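Local structure of putative hyaluronoglucosaminidase (6PWI) at residues Y37-S42 and I439-W444; D119-N124 and E172-G177; N143-F148 and A246-F251; M389-P394 and G408-P413; G369-E374 and P413-F418. The protein probably acts as a family 84 glycoside hydrolase with hexosaminidase activity, this chain holding an N-terminal domain, the barrel and a helical region after it. All coordinates share one frame; numbering follows the deposited sequence.

Overall arrangement
Contacts 1 and 3 join the N-terminal domain to the eight-stranded parallel barrel, contact 2 lies within the N-terminal part, and contacts 4 and 5 fasten the chain between the seventh and eighth barrel strands. Contact 1 is the hub: its centre is about 13 Å from that of contact 2, reached through W444 O and D176 N (2.7 Å), and about 14 Å from that of contact 4, where Y442 OH meets D412 O at 2.7 Å. Contacts 4 and 5, with centres about 9 Å apart, share P413. Contact 3 touches none of the others; its centre is about 16 Å from those of contacts 1 and 2. All five lie away from D299, the predicted proton donor; an ethanediol sits beside contact 4.

Contact 1: Y37-S42 and I439-W444; sequences YPIPQS and IADYGW
The ring of Y37 meets the carboxylate of D441 at its edge: CG of D441 lies in the ring plane, OD2 is 3.2 Å from CE1 of Y37, and the two flat groups stand at 89° to each other. The indole of W444 has the carbonyl O of I39 at its edge, near CD1, while CB of P38 approaches the ring obliquely. P38 fits here because its compact ring, turned toward the helix, rests CB at 3.5 Å from CB of W444 and CG near the carbonyl O of A440; the peptide bond before it is cis, which folds the chain sharply between Y37 and I39. D441 has its CG opposite the backbone N, and this stretches the acid across to the loop. There OD1 takes the N-H of I39 at 3.2 Å and 164°, on the syn side but 34° out of the carboxylate plane. The other oxygen, OD2, is held by S454 OG, so both arms of this buried acid are occupied. P38 packing and the I39-D441 bond seat the loop before strand 43-46 on helix 433-444. Y37 OH, bonded to D457, ties the loop to helix 451-462; W444 NE1 to D173 and Q41 NE2 to the Y174 carbonyl reach strand 165-175. Helix 433-444 follows the eighth strand of the (beta/alpha)8 barrel: a domain interface.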
# COMPACT_ATOMS: atom_id res chain seq x y z
N TYR A 37 13.38 3.92 -0.95
CA TYR A 37 12.30 3.24 -0.25
C TYR A 37 11.86 2.03 -1.08
O TYR A 37 11.74 2.14 -2.30
CB TYR A 37 11.12 4.18 -0.01
CG TYR A 37 11.27 5.07 1.20
CD1 TYR A 37 10.99 4.59 2.47
CD2 TYR A 37 11.72 6.38 1.07
CE1 TYR A 37 11.14 5.39 3.58
CE2 TYR A 37 11.88 7.19 2.18
CZ TYR A 37 11.58 6.70 3.44
OH TYR A 37 11.72 7.48 4.56
N PRO A 38 11.57 0.86 -0.46
CA PRO A 38 11.71 0.67 0.98
C PRO A 38 13.18 0.79 1.40
O PRO A 38 14.06 0.67 0.55
CB PRO A 38 11.23 -0.77 1.20
CG PRO A 38 10.34 -1.03 -0.00
CD PRO A 38 11.05 -0.33 -1.14
N ILE A 39 13.41 1.02 2.70
CA ILE A 39 14.75 1.19 3.23
C ILE A 39 15.54 -0.09 3.01
O ILE A 39 15.17 -1.15 3.53
CB ILE A 39 14.72 1.57 4.73
CG1 ILE A 39 13.89 2.83 5.00
CG2 ILE A 39 16.13 1.69 5.28
CD1 ILE A 39 14.49 4.11 4.45
N PRO A 40 16.66 -0.05 2.25
CA PRO A 40 17.42 -1.26 1.95
C PRO A 40 17.96 -1.84 3.25
O PRO A 40 18.24 -1.11 4.19
CB PRO A 40 18.56 -0.75 1.06
CG PRO A 40 18.02 0.54 0.49
CD PRO A 40 17.26 1.15 1.64
N GLN A 41 18.08 -3.17 3.28
CA GLN A 41 18.59 -3.85 4.46
C GLN A 41 20.02 -3.37 4.74
O GLN A 41 20.40 -3.24 5.90
CB GLN A 41 18.49 -5.36 4.30
CG GLN A 41 17.07 -5.85 4.08
CD GLN A 41 16.22 -5.94 5.33
OE1 GLN A 41 16.71 -5.86 6.45
NE2 GLN A 41 14.93 -6.13 5.14
N SER A 42 20.78 -3.09 3.67
CA SER A 42 22.17 -2.67 3.79
C SER A 42 22.62 -1.93 2.54
O SER A 42 22.53 -2.47 1.43
CB SER A 42 23.06 -3.85 4.08
OG SER A 42 24.41 -3.44 4.17
N ILE A 439 2.85 0.07 3.73
CA ILE A 439 2.89 -1.38 3.73
C ILE A 439 4.09 -1.90 2.92
O ILE A 439 4.70 -2.89 3.30
CB ILE A 439 1.55 -1.96 3.22
CG1 ILE A 439 0.38 -1.54 4.12
CG2 ILE A 439 1.61 -3.47 3.05
CD1 ILE A 439 0.66 -1.65 5.59
N ALA A 440 4.42 -1.21 1.82
CA ALA A 440 5.54 -1.59 0.99
C ALA A 440 6.84 -1.49 1.79
O ALA A 440 7.63 -2.43 1.80
CB ALA A 440 5.59 -0.73 -0.25
N ASP A 441 7.04 -0.34 2.44
CA ASP A 441 8.24 -0.07 3.21
C ASP A 441 8.33 -1.05 4.38
O ASP A 441 9.33 -1.73 4.56
CB ASP A 441 8.23 1.39 3.67
CG ASP A 441 9.51 1.89 4.33
OD1 ASP A 441 10.56 1.20 4.21
OD2 ASP A 441 9.45 2.97 4.94
N TYR A 442 7.25 -1.12 5.17
CA TYR A 442 7.21 -1.98 6.34
C TYR A 442 7.34 -3.45 5.93
O TYR A 442 8.04 -4.21 6.60
CB TYR A 442 5.91 -1.75 7.12
CG TYR A 442 5.69 -2.68 8.29
CD1 TYR A 442 6.52 -2.66 9.40
CD2 TYR A 442 4.65 -3.59 8.28
CE1 TYR A 442 6.31 -3.50 10.48
CE2 TYR A 442 4.42 -4.44 9.36
CZ TYR A 442 5.25 -4.39 10.46
OH TYR A 442 5.03 -5.23 11.51
N GLY A 443 6.67 -3.83 4.85
CA GLY A 443 6.65 -5.22 4.41
C GLY A 443 8.04 -5.70 4.00
O GLY A 443 8.39 -6.85 4.25
N TRP A 444 8.81 -4.80 3.38
CA TRP A 444 10.14 -5.10 2.87
C TRP A 444 11.16 -5.14 4.02
O TRP A 444 11.87 -6.14 4.18
CB TRP A 444 10.56 -4.12 1.77
CG TRP A 444 11.92 -4.42 1.20
CD1 TRP A 444 13.12 -3.93 1.64
CD2 TRP A 444 12.23 -5.30 0.10
NE1 TRP A 444 14.14 -4.44 0.89
CE2 TRP A 444 13.63 -5.28 -0.06
CE3 TRP A 444 11.46 -6.09 -0.77
CZ2 TRP A 444 14.28 -6.03 -1.04
CZ3 TRP A 444 12.10 -6.83 -1.74
CH2 TRP A 444 13.50 -6.80 -1.88

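Contact 2: D119-N124 and E172-G177; sequences DSHFEN and EDYSDG
Amide over aromatic ring is the chief contact between N124 and Y174. ND2 of N124 hangs 3.2 Å above the plane of the tyrosine ring, over its centre, with the amide plane tilted 43° to the ring. Asparagine suits the spot because its short, flat amide can put an NH2 group over the ring face while CB packs on CB of Y174, 3.6 Å away. The tyrosine presents that face because its CG sits between the backbone N and the carbonyl carbon (chi1 65°).

Van der Waals packing dominates at H121. Its imidazole has CB of E172 over one face, toward the rim, and the carbonyl O of D173 at its edge, beside CE1. NE2 finds its partner outside the pair, the carbonyl O of H128.

Hydrogen bonds within each segment fix the backbones. H121 to N124 form a type I turn, which brings both side chains to the strand. D173 OD1 accepts from the N of Y174 at 2.9 Å, and also from Q41 N; S175 OG donates to G177 O at 2.6 Å.

Strand 127-133, which pairs antiparallel with strand 165-175, begins just beyond the turn. Residues 119-124 belong to the link between helix 106-114 and strand 127-133, folded against strand 165-175, the neighbour of strand 127-133 in the sheet.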
# COMPACT_ATOMS: atom_id res chain seq x y z
N ASP A 119 27.37 -15.69 -0.56
CA ASP A 119 26.31 -16.63 -0.90
C ASP A 119 25.28 -16.71 0.23
O ASP A 119 24.14 -17.08 -0.01
CB ASP A 119 26.89 -18.00 -1.26
CG ASP A 119 26.02 -18.83 -2.20
OD1 ASP A 119 25.51 -19.87 -1.76
OD2 ASP A 119 25.88 -18.43 -3.38
N SER A 120 25.72 -16.35 1.45
CA SER A 120 24.91 -16.37 2.67
C SER A 120 23.76 -15.37 2.56
O SER A 120 22.78 -15.44 3.29
CB SER A 120 25.76 -16.06 3.88
OG SER A 120 26.97 -16.81 3.87
N HIS A 121 23.93 -14.41 1.65
CA HIS A 121 22.95 -13.36 1.43
C HIS A 121 21.68 -13.93 0.80
O HIS A 121 20.57 -13.56 1.19
CB HIS A 121 23.65 -12.21 0.67
CG HIS A 121 22.75 -11.15 0.15
ND1 HIS A 121 21.93 -10.40 0.98
CD2 HIS A 121 22.54 -10.69 -1.10
CE1 HIS A 121 21.25 -9.54 0.26
NE2 HIS A 121 21.60 -9.70 -1.02
N PHE A 122 21.83 -14.90 -0.11
CA PHE A 122 20.84 -15.17 -1.14
C PHE A 122 19.73 -16.12 -0.68
O PHE A 122 18.76 -16.33 -1.41
CB PHE A 122 21.52 -15.61 -2.44
CG PHE A 122 22.08 -14.46 -3.24
CD1 PHE A 122 21.26 -13.64 -4.00
CD2 PHE A 122 23.44 -14.18 -3.21
CE1 PHE A 122 21.78 -12.58 -4.72
CE2 PHE A 122 23.96 -13.12 -3.93
CZ PHE A 122 23.13 -12.32 -4.68
N GLU A 123 19.86 -16.66 0.53
CA GLU A 123 18.81 -17.51 1.08
C GLU A 123 17.58 -16.68 1.47
O GLU A 123 16.47 -17.20 1.46
CB GLU A 123 19.36 -18.34 2.24
CG GLU A 123 20.14 -17.50 3.23
CD GLU A 123 21.26 -18.22 3.96
OE1 GLU A 123 21.37 -18.04 5.19
OE2 GLU A 123 22.03 -18.95 3.29
N ASN A 124 17.79 -15.40 1.80
CA ASN A 124 16.73 -14.48 2.21
C ASN A 124 15.72 -14.27 1.09
O ASN A 124 16.01 -14.52 -0.08
CB ASN A 124 17.30 -13.13 2.64
CG ASN A 124 18.10 -13.22 3.92
OD1 ASN A 124 17.85 -14.09 4.74
ND2 ASN A 124 19.06 -12.33 4.08
N GLU A 172 23.11 -4.49 -0.44
CA GLU A 172 22.84 -5.90 -0.19
C GLU A 172 21.44 -6.01 0.42
O GLU A 172 21.27 -5.81 1.62
CB GLU A 172 23.91 -6.51 0.72
CG GLU A 172 25.30 -6.50 0.11
CD GLU A 172 26.43 -6.67 1.12
OE1 GLU A 172 26.99 -5.64 1.58
OE2 GLU A 172 26.75 -7.84 1.46
N ASP A 173 20.45 -6.32 -0.42
CA ASP A 173 19.06 -6.12 -0.03
C ASP A 173 18.29 -7.43 -0.02
O ASP A 173 18.65 -8.39 -0.71
CB ASP A 173 18.39 -5.06 -0.91
CG ASP A 173 17.34 -4.23 -0.19
OD1 ASP A 173 17.01 -4.58 0.98
OD2 ASP A 173 16.87 -3.25 -0.78
N TYR A 174 17.23 -7.46 0.78
CA TYR A 174 16.29 -8.57 0.82
C TYR A 174 15.01 -8.12 1.54
O TYR A 174 14.97 -7.06 2.14
CB TYR A 174 16.92 -9.77 1.52
CG TYR A 174 17.24 -9.55 2.98
CD1 TYR A 174 16.27 -9.74 3.96
CD2 TYR A 174 18.51 -9.16 3.37
CE1 TYR A 174 16.57 -9.54 5.30
CE2 TYR A 174 18.82 -8.96 4.70
CZ TYR A 174 17.85 -9.15 5.67
OH TYR A 174 18.17 -8.95 6.98
N SER A 175 13.98 -8.97 1.46
CA SER A 175 12.69 -8.66 2.06
C SER A 175 12.50 -9.49 3.33
O SER A 175 12.82 -10.67 3.35
CB SER A 175 11.57 -8.91 1.11
OG SER A 175 10.32 -8.57 1.71
N ASP A 176 11.97 -8.84 4.37
CA ASP A 176 11.58 -9.53 5.58
C ASP A 176 10.35 -10.38 5.30
O ASP A 176 10.26 -11.50 5.80
CB ASP A 176 11.39 -8.55 6.75
CG ASP A 176 12.71 -8.06 7.31
OD1 ASP A 176 13.61 -8.92 7.52
OD2 ASP A 176 12.85 -6.83 7.52
N GLY A 177 9.42 -9.85 4.49
CA GLY A 177 8.17 -10.53 4.19
C GLY A 177 8.20 -11.21 2.82
O GLY A 177 8.77 -10.68 1.87

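Contact 3: N143-F148 and A246-F251; sequences NTDSAF and ATKNKF
Close packing is concentrated where the side chain of K248 lies over F148. Its CD stands 3.4 Å above the ring plane, offset toward the rim, and makes a CH-pi contact 27° off the ring normal. The phenyl, its CG anti to its own N (chi1 -172°), lies with its outer edge beside the carbonyl oxygens of A246 and T247. A long lysine serves both needs: methylenes for the ring, and a chain bent at chi4 that brings NZ to 2.8 Å from D145 OD1 in a salt bridge. D65 is a second acidic partner of NZ.

K248, with positive phi (72°), breaks helix 231-247 and starts the turn into strand 250-255, third of the (beta/alpha)8 barrel; T247 OG1 accepts from N249 N in an ST turn and also bonds V243 O. The bridge therefore ties the barrel to helix 144-158 of the preceding domain, whose start N143 caps through OD1.

Looser are the two margins: T144 CG2 is 4.4 Å from NZ of K248 at one end, and exposed A246 turns its methyl away at the other.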
# COMPACT_ATOMS: atom_id res chain seq x y z
N ASN A 143 16.85 -14.63 -8.24
CA ASN A 143 16.07 -14.98 -9.41
C ASN A 143 15.75 -13.70 -10.18
O ASN A 143 16.16 -12.62 -9.76
CB ASN A 143 14.81 -15.77 -9.03
CG ASN A 143 14.03 -15.08 -7.93
OD1 ASN A 143 13.76 -13.88 -8.01
ND2 ASN A 143 13.69 -15.83 -6.89
N THR A 144 14.99 -13.84 -11.27
CA THR A 144 14.68 -12.71 -12.14
C THR A 144 13.85 -11.66 -11.39
O THR A 144 14.10 -10.46 -11.53
CB THR A 144 14.14 -13.17 -13.50
OG1 THR A 144 14.26 -12.09 -14.42
CG2 THR A 144 12.72 -13.69 -13.46
N ASP A 145 12.87 -12.12 -10.59
CA ASP A 145 12.04 -11.24 -9.78
C ASP A 145 12.91 -10.33 -8.91
O ASP A 145 12.68 -9.13 -8.83
CB ASP A 145 11.04 -12.02 -8.93
CG ASP A 145 9.92 -12.70 -9.71
OD1 ASP A 145 9.67 -12.31 -10.86
OD2 ASP A 145 9.30 -13.62 -9.14
N SER A 146 13.92 -10.93 -8.25
CA SER A 146 14.82 -10.19 -7.37
C SER A 146 15.74 -9.26 -8.15
O SER A 146 16.08 -8.18 -7.66
CB SER A 146 15.61 -11.14 -6.52
OG SER A 146 14.74 -11.99 -5.80
N ALA A 147 16.13 -9.66 -9.36
CA ALA A 147 16.92 -8.78 -10.21
C ALA A 147 16.10 -7.53 -10.51
O ALA A 147 16.62 -6.42 -10.45
CB ALA A 147 17.37 -9.48 -11.47
N PHE A 148 14.81 -7.74 -10.81
CA PHE A 148 13.85 -6.68 -11.05
C PHE A 148 13.83 -5.68 -9.88
O PHE A 148 13.95 -4.48 -10.11
CB PHE A 148 12.46 -7.29 -11.30
CG PHE A 148 11.40 -6.32 -11.75
CD1 PHE A 148 11.06 -6.20 -13.08
CD2 PHE A 148 10.71 -5.55 -10.82
CE1 PHE A 148 10.06 -5.33 -13.49
CE2 PHE A 148 9.72 -4.67 -11.23
CZ PHE A 148 9.39 -4.56 -12.56
N ALA A 246 4.37 -6.54 -16.03
CA ALA A 246 5.35 -5.50 -16.33
C ALA A 246 5.92 -4.89 -15.05
O ALA A 246 7.08 -4.48 -15.03
CB ALA A 246 4.72 -4.45 -17.21
N THR A 247 5.10 -4.82 -13.99
CA THR A 247 5.45 -4.11 -12.77
C THR A 247 5.89 -5.10 -11.69
O THR A 247 6.53 -4.71 -10.71
CB THR A 247 4.25 -3.32 -12.22
OG1 THR A 247 3.22 -4.27 -11.91
CG2 THR A 247 3.76 -2.24 -13.16
N LYS A 248 5.51 -6.37 -11.89
CA LYS A 248 5.83 -7.51 -11.03
C LYS A 248 5.04 -7.43 -9.72
O LYS A 248 5.24 -8.23 -8.81
CB LYS A 248 7.33 -7.77 -10.88
CG LYS A 248 7.88 -8.76 -11.89
CD LYS A 248 9.36 -9.04 -11.75
CE LYS A 248 9.94 -9.74 -12.96
NZ LYS A 248 9.21 -10.99 -13.29
N ASN A 249 4.12 -6.46 -9.67
CA ASN A 249 3.05 -6.41 -8.69
C ASN A 249 1.93 -7.30 -9.22
O ASN A 249 0.95 -6.81 -9.78
CB ASN A 249 2.66 -4.95 -8.47
CG ASN A 249 1.82 -4.67 -7.24
OD1 ASN A 249 2.01 -3.64 -6.59
ND2 ASN A 249 0.87 -5.53 -6.90
N LYS A 250 2.07 -8.62 -9.06
CA LYS A 250 1.28 -9.60 -9.81
C LYS A 250 -0.20 -9.45 -9.49
O LYS A 250 -0.58 -9.16 -8.36
CB LYS A 250 1.62 -11.04 -9.43
CG LYS A 250 3.09 -11.44 -9.47
CD LYS A 250 3.33 -12.89 -9.04
CE LYS A 250 2.92 -13.22 -7.61
NZ LYS A 250 3.80 -12.59 -6.59
N PHE A 251 -1.02 -9.72 -10.52
CA PHE A 251 -2.46 -9.88 -10.39
C PHE A 251 -2.76 -11.27 -9.84
O PHE A 251 -2.50 -12.27 -10.52
CB PHE A 251 -3.10 -9.69 -11.77
CG PHE A 251 -4.60 -9.65 -11.79
CD1 PHE A 251 -5.28 -8.44 -11.86
CD2 PHE A 251 -5.35 -10.82 -11.77
CE1 PHE A 251 -6.67 -8.40 -11.91
CE2 PHE A 251 -6.74 -10.78 -11.81
CZ PHE A 251 -7.39 -9.57 -11.89

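Contact 4: M389-P394 and G408-P413; sequences MWLNWP and GEMLDP. With EDO (1,2-ethanediol), chain H.
L391 and W393, at the end of the seventh strand of the (beta/alpha)8 barrel and just past it, receive M410 and L411 from the loop that leads on to strand eight. M410 is the main bump. It reaches across with its thioether, SD resting 3.7 Å from CB of W393 and obliquely beside the five-membered ring in a Met-aromatic contact, 4.6 Å from the ring centroid. A bend at chi3 (88°) swings its CE back to CD1 of L391. A flexible, unbranched side chain suits this groove between an indole and a leucine. Farther along the loop, two leucines touch methyl to methyl, CD2 of L391 against CD2 of L411 at 3.6 Å, with I439 and I421 packed around them. G408 has no CB to collide with CD1 of L411, and its CA lies 4.1 Å from CH2 of W393, approaching the indole obliquely.

W390 takes no part in that packing; it carries an ethanediol, probably from the crystallisation liquor, whose C2 stands 3.2 Å above the indole plane, while O2 takes a weak bond from N392 ND2 at 3.4 Å.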
# COMPACT_ATOMS: atom_id res chain seq x y z
N MET A 389 -0.71 -11.71 6.93
CA MET A 389 -1.53 -10.68 7.56
C MET A 389 -2.35 -9.95 6.50
O MET A 389 -1.81 -9.47 5.50
CB MET A 389 -0.63 -9.67 8.29
CG MET A 389 -1.33 -8.39 8.69
SD MET A 389 -2.22 -8.63 10.22
CE MET A 389 -2.75 -6.96 10.59
N TRP A 390 -3.67 -9.90 6.73
CA TRP A 390 -4.60 -9.04 6.01
C TRP A 390 -4.88 -7.82 6.89
O TRP A 390 -5.51 -7.96 7.94
CB TRP A 390 -5.88 -9.83 5.68
CG TRP A 390 -7.05 -9.08 5.12
CD1 TRP A 390 -7.47 -7.81 5.43
CD2 TRP A 390 -8.02 -9.58 4.17
NE1 TRP A 390 -8.60 -7.49 4.72
CE2 TRP A 390 -8.96 -8.55 3.94
CE3 TRP A 390 -8.16 -10.80 3.49
CZ2 TRP A 390 -10.03 -8.71 3.06
CZ3 TRP A 390 -9.23 -10.95 2.62
CH2 TRP A 390 -10.15 -9.92 2.42
N LEU A 391 -4.37 -6.65 6.48
CA LEU A 391 -4.50 -5.45 7.29
C LEU A 391 -5.71 -4.63 6.84
O LEU A 391 -5.74 -4.11 5.73
CB LEU A 391 -3.21 -4.62 7.21
CG LEU A 391 -3.22 -3.34 8.05
CD1 LEU A 391 -3.32 -3.67 9.53
CD2 LEU A 391 -1.99 -2.50 7.78
N ASN A 392 -6.69 -4.52 7.74
CA ASN A 392 -7.90 -3.76 7.48
C ASN A 392 -7.66 -2.28 7.78
O ASN A 392 -8.31 -1.70 8.65
CB ASN A 392 -9.09 -4.34 8.25
CG ASN A 392 -9.81 -5.41 7.46
OD1 ASN A 392 -9.96 -5.28 6.25
ND2 ASN A 392 -10.23 -6.47 8.13
N TRP A 393 -6.71 -1.69 7.04
CA TRP A 393 -6.46 -0.26 7.01
C TRP A 393 -5.75 0.02 5.69
O TRP A 393 -4.84 -0.71 5.32
CB TRP A 393 -5.58 0.18 8.19
CG TRP A 393 -5.10 1.59 8.10
CD1 TRP A 393 -5.78 2.72 8.46
CD2 TRP A 393 -3.83 2.05 7.60
NE1 TRP A 393 -5.03 3.84 8.23
CE2 TRP A 393 -3.82 3.46 7.70
CE3 TRP A 393 -2.69 1.41 7.09
CZ2 TRP A 393 -2.73 4.24 7.31
CZ3 TRP A 393 -1.61 2.17 6.71
CH2 TRP A 393 -1.63 3.57 6.82
N PRO A 394 -6.09 1.11 4.96
CA PRO A 394 -7.01 2.14 5.45
C PRO A 394 -8.44 2.06 4.93
O PRO A 394 -9.07 3.10 4.72
CB PRO A 394 -6.32 3.36 4.84
CG PRO A 394 -5.94 2.90 3.45
CD PRO A 394 -5.53 1.45 3.64
N GLY A 408 1.57 4.79 9.29
CA GLY A 408 1.31 3.39 9.61
C GLY A 408 1.42 3.10 11.10
O GLY A 408 2.34 2.41 11.54
N GLU A 409 0.45 3.60 11.87
CA GLU A 409 0.38 3.44 13.31
C GLU A 409 0.22 1.97 13.70
O GLU A 409 0.62 1.59 14.80
CB GLU A 409 -0.83 4.19 13.86
CG GLU A 409 -0.53 5.62 14.26
CD GLU A 409 -1.67 6.28 15.01
OE1 GLU A 409 -2.36 7.13 14.41
OE2 GLU A 409 -1.88 5.93 16.20
N MET A 410 -0.39 1.16 12.82
CA MET A 410 -0.75 -0.21 13.17
C MET A 410 0.39 -1.19 12.85
O MET A 410 0.21 -2.40 12.97
CB MET A 410 -2.02 -0.65 12.44
CG MET A 410 -3.22 0.16 12.85
SD MET A 410 -4.61 0.03 11.71
CE MET A 410 -5.44 -1.41 12.37
N LEU A 411 1.55 -0.66 12.44
CA LEU A 411 2.65 -1.49 11.96
C LEU A 411 3.78 -1.49 12.98
O LEU A 411 4.54 -0.53 13.05
CB LEU A 411 3.12 -0.94 10.61
CG LEU A 411 2.03 -0.78 9.54
CD1 LEU A 411 2.62 -0.22 8.25
CD2 LEU A 411 1.31 -2.10 9.28
N ASP A 412 3.92 -2.58 13.73
CA ASP A 412 4.95 -2.70 14.76
C ASP A 412 6.27 -3.21 14.17
O ASP A 412 6.36 -4.36 13.73
CB ASP A 412 4.44 -3.51 15.95
CG ASP A 412 5.43 -3.61 17.10
OD1 ASP A 412 6.61 -3.17 16.94
OD2 ASP A 412 5.01 -4.15 18.14
N PRO A 413 7.34 -2.38 14.17
CA PRO A 413 8.62 -2.77 13.59
C PRO A 413 9.38 -3.90 14.29
O PRO A 413 10.40 -4.35 13.77
CB PRO A 413 9.46 -1.48 13.59
CG PRO A 413 8.79 -0.57 14.58
CD PRO A 413 7.34 -1.01 14.68
C1 EDO H . -11.82 -11.31 5.78
O1 EDO H . -12.77 -11.30 4.71
C2 EDO H . -11.07 -10.04 5.97
O2 EDO H . -11.83 -8.87 6.31

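Contact 5: G369-E374 and P413-F418; sequences GYVTQE and PTVTNF
The carbonyl O of Q373 is met by ND2 of N417, a weak hydrogen bond of 3.4 Å but almost perfectly straight at 179°. N417 can reach it because its CG sits between its own N and carbonyl carbon, turning the short amide back toward the first turn of helix 373-383. The longer amide of Q373, bent at chi2, then lies against that of N417, the two planes only 15° apart and stacked.

Beside this polar patch runs an apolar one. V415 sets CG2 against the backbone of the helix start, 3.5 Å from N of Q373, while its CG1 meets CG1 of V371 at 4.2 Å. The same methyl of V371 touches CZ of F418 obliquely at 4.3 Å. Beta-branched valines suit this crossing, where the short touching pieces 371-373 and 414-418 run at 95°, since a short, broad side chain fills it. F418 stacks on F376 and lies in cation-pi contact with R446, and T372, the N-cap, bonds the N of T375.

The loop before the eighth barrel strand is thus laid across the start of the helix that precedes strand seven. The one bond that can be assigned is weak, so the stacked amides and the valine contacts probably contribute much of the joint.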
# COMPACT_ATOMS: atom_id res chain seq x y z
N GLY A 369 -7.61 -5.63 13.32
CA GLY A 369 -6.50 -5.95 14.20
C GLY A 369 -5.25 -5.12 13.90
O GLY A 369 -5.00 -4.74 12.76
N TYR A 370 -4.48 -4.84 14.95
CA TYR A 370 -3.15 -4.27 14.80
C TYR A 370 -2.17 -5.40 14.51
O TYR A 370 -2.50 -6.57 14.73
CB TYR A 370 -2.76 -3.51 16.07
CG TYR A 370 -3.32 -2.11 16.24
CD1 TYR A 370 -2.47 -1.03 16.45
CD2 TYR A 370 -4.69 -1.87 16.23
CE1 TYR A 370 -2.97 0.25 16.64
CE2 TYR A 370 -5.20 -0.59 16.41
CZ TYR A 370 -4.33 0.47 16.62
OH TYR A 370 -4.81 1.74 16.80
N VAL A 371 -0.97 -5.06 14.02
CA VAL A 371 0.08 -6.05 13.86
C VAL A 371 0.78 -6.23 15.20
O VAL A 371 1.47 -5.33 15.66
CB VAL A 371 1.11 -5.64 12.79
CG1 VAL A 371 2.21 -6.69 12.69
CG2 VAL A 371 0.46 -5.41 11.44
N THR A 372 0.60 -7.40 15.83
CA THR A 372 1.23 -7.67 17.12
C THR A 372 1.87 -9.05 17.11
O THR A 372 1.39 -9.96 16.44
CB THR A 372 0.22 -7.60 18.28
OG1 THR A 372 -0.68 -8.70 18.19
CG2 THR A 372 -0.54 -6.29 18.33
N GLN A 373 2.93 -9.21 17.90
CA GLN A 373 3.58 -10.49 18.07
C GLN A 373 2.58 -11.51 18.63
O GLN A 373 2.57 -12.66 18.20
CB GLN A 373 4.84 -10.32 18.94
CG GLN A 373 5.60 -11.60 19.21
CD GLN A 373 6.66 -11.94 18.18
OE1 GLN A 373 6.92 -11.18 17.25
NE2 GLN A 373 7.29 -13.08 18.37
N GLU A 374 1.72 -11.06 19.56
CA GLU A 374 0.85 -11.95 20.32
C GLU A 374 -0.19 -12.61 19.40
O GLU A 374 -0.45 -13.81 19.52
CB GLU A 374 0.16 -11.22 21.47
CG GLU A 374 1.08 -10.85 22.62
CD GLU A 374 2.00 -9.64 22.42
OE1 GLU A 374 1.73 -8.80 21.51
OE2 GLU A 374 2.99 -9.54 23.17
N PRO A 413 7.34 -2.38 14.17
CA PRO A 413 8.62 -2.77 13.59
C PRO A 413 9.38 -3.90 14.29
O PRO A 413 10.40 -4.35 13.77
CB PRO A 413 9.46 -1.48 13.59
CG PRO A 413 8.79 -0.57 14.58
CD PRO A 413 7.34 -1.01 14.68
N THR A 414 8.88 -4.37 15.43
CA THR A 414 9.59 -5.37 16.21
C THR A 414 8.98 -6.76 16.05
O THR A 414 9.46 -7.71 16.67
CB THR A 414 9.59 -5.03 17.71
OG1 THR A 414 8.23 -5.09 18.16
CG2 THR A 414 10.23 -3.70 18.03
N VAL A 415 7.92 -6.87 15.24
CA VAL A 415 7.22 -8.13 15.05
C VAL A 415 7.87 -8.90 13.90
O VAL A 415 8.04 -8.36 12.81
CB VAL A 415 5.71 -7.93 14.80
CG1 VAL A 415 5.01 -9.25 14.55
CG2 VAL A 415 5.06 -7.17 15.94
N THR A 416 8.17 -10.18 14.13
CA THR A 416 9.02 -10.94 13.22
C THR A 416 8.35 -12.21 12.70
O THR A 416 8.86 -12.85 11.79
CB THR A 416 10.35 -11.30 13.91
OG1 THR A 416 10.06 -12.09 15.06
CG2 THR A 416 11.15 -10.09 14.34
N ASN A 417 7.21 -12.60 13.28
CA ASN A 417 6.77 -13.99 13.17
C ASN A 417 5.61 -14.14 12.18
O ASN A 417 4.58 -14.75 12.51
CB ASN A 417 6.44 -14.58 14.55
CG ASN A 417 5.47 -13.74 15.35
OD1 ASN A 417 5.32 -12.54 15.12
ND2 ASN A 417 4.80 -14.36 16.31
N PHE A 418 5.77 -13.63 10.96
CA PHE A 418 4.70 -13.69 9.97
C PHE A 418 5.27 -13.57 8.56
O PHE A 418 6.39 -13.09 8.39
CB PHE A 418 3.59 -12.69 10.29
CG PHE A 418 3.93 -11.24 10.06
CD1 PHE A 418 3.30 -10.52 9.05
CD2 PHE A 418 4.89 -10.60 10.83
CE1 PHE A 418 3.62 -9.19 8.83
CE2 PHE A 418 5.20 -9.26 10.61
CZ PHE A 418 4.56 -8.56 9.61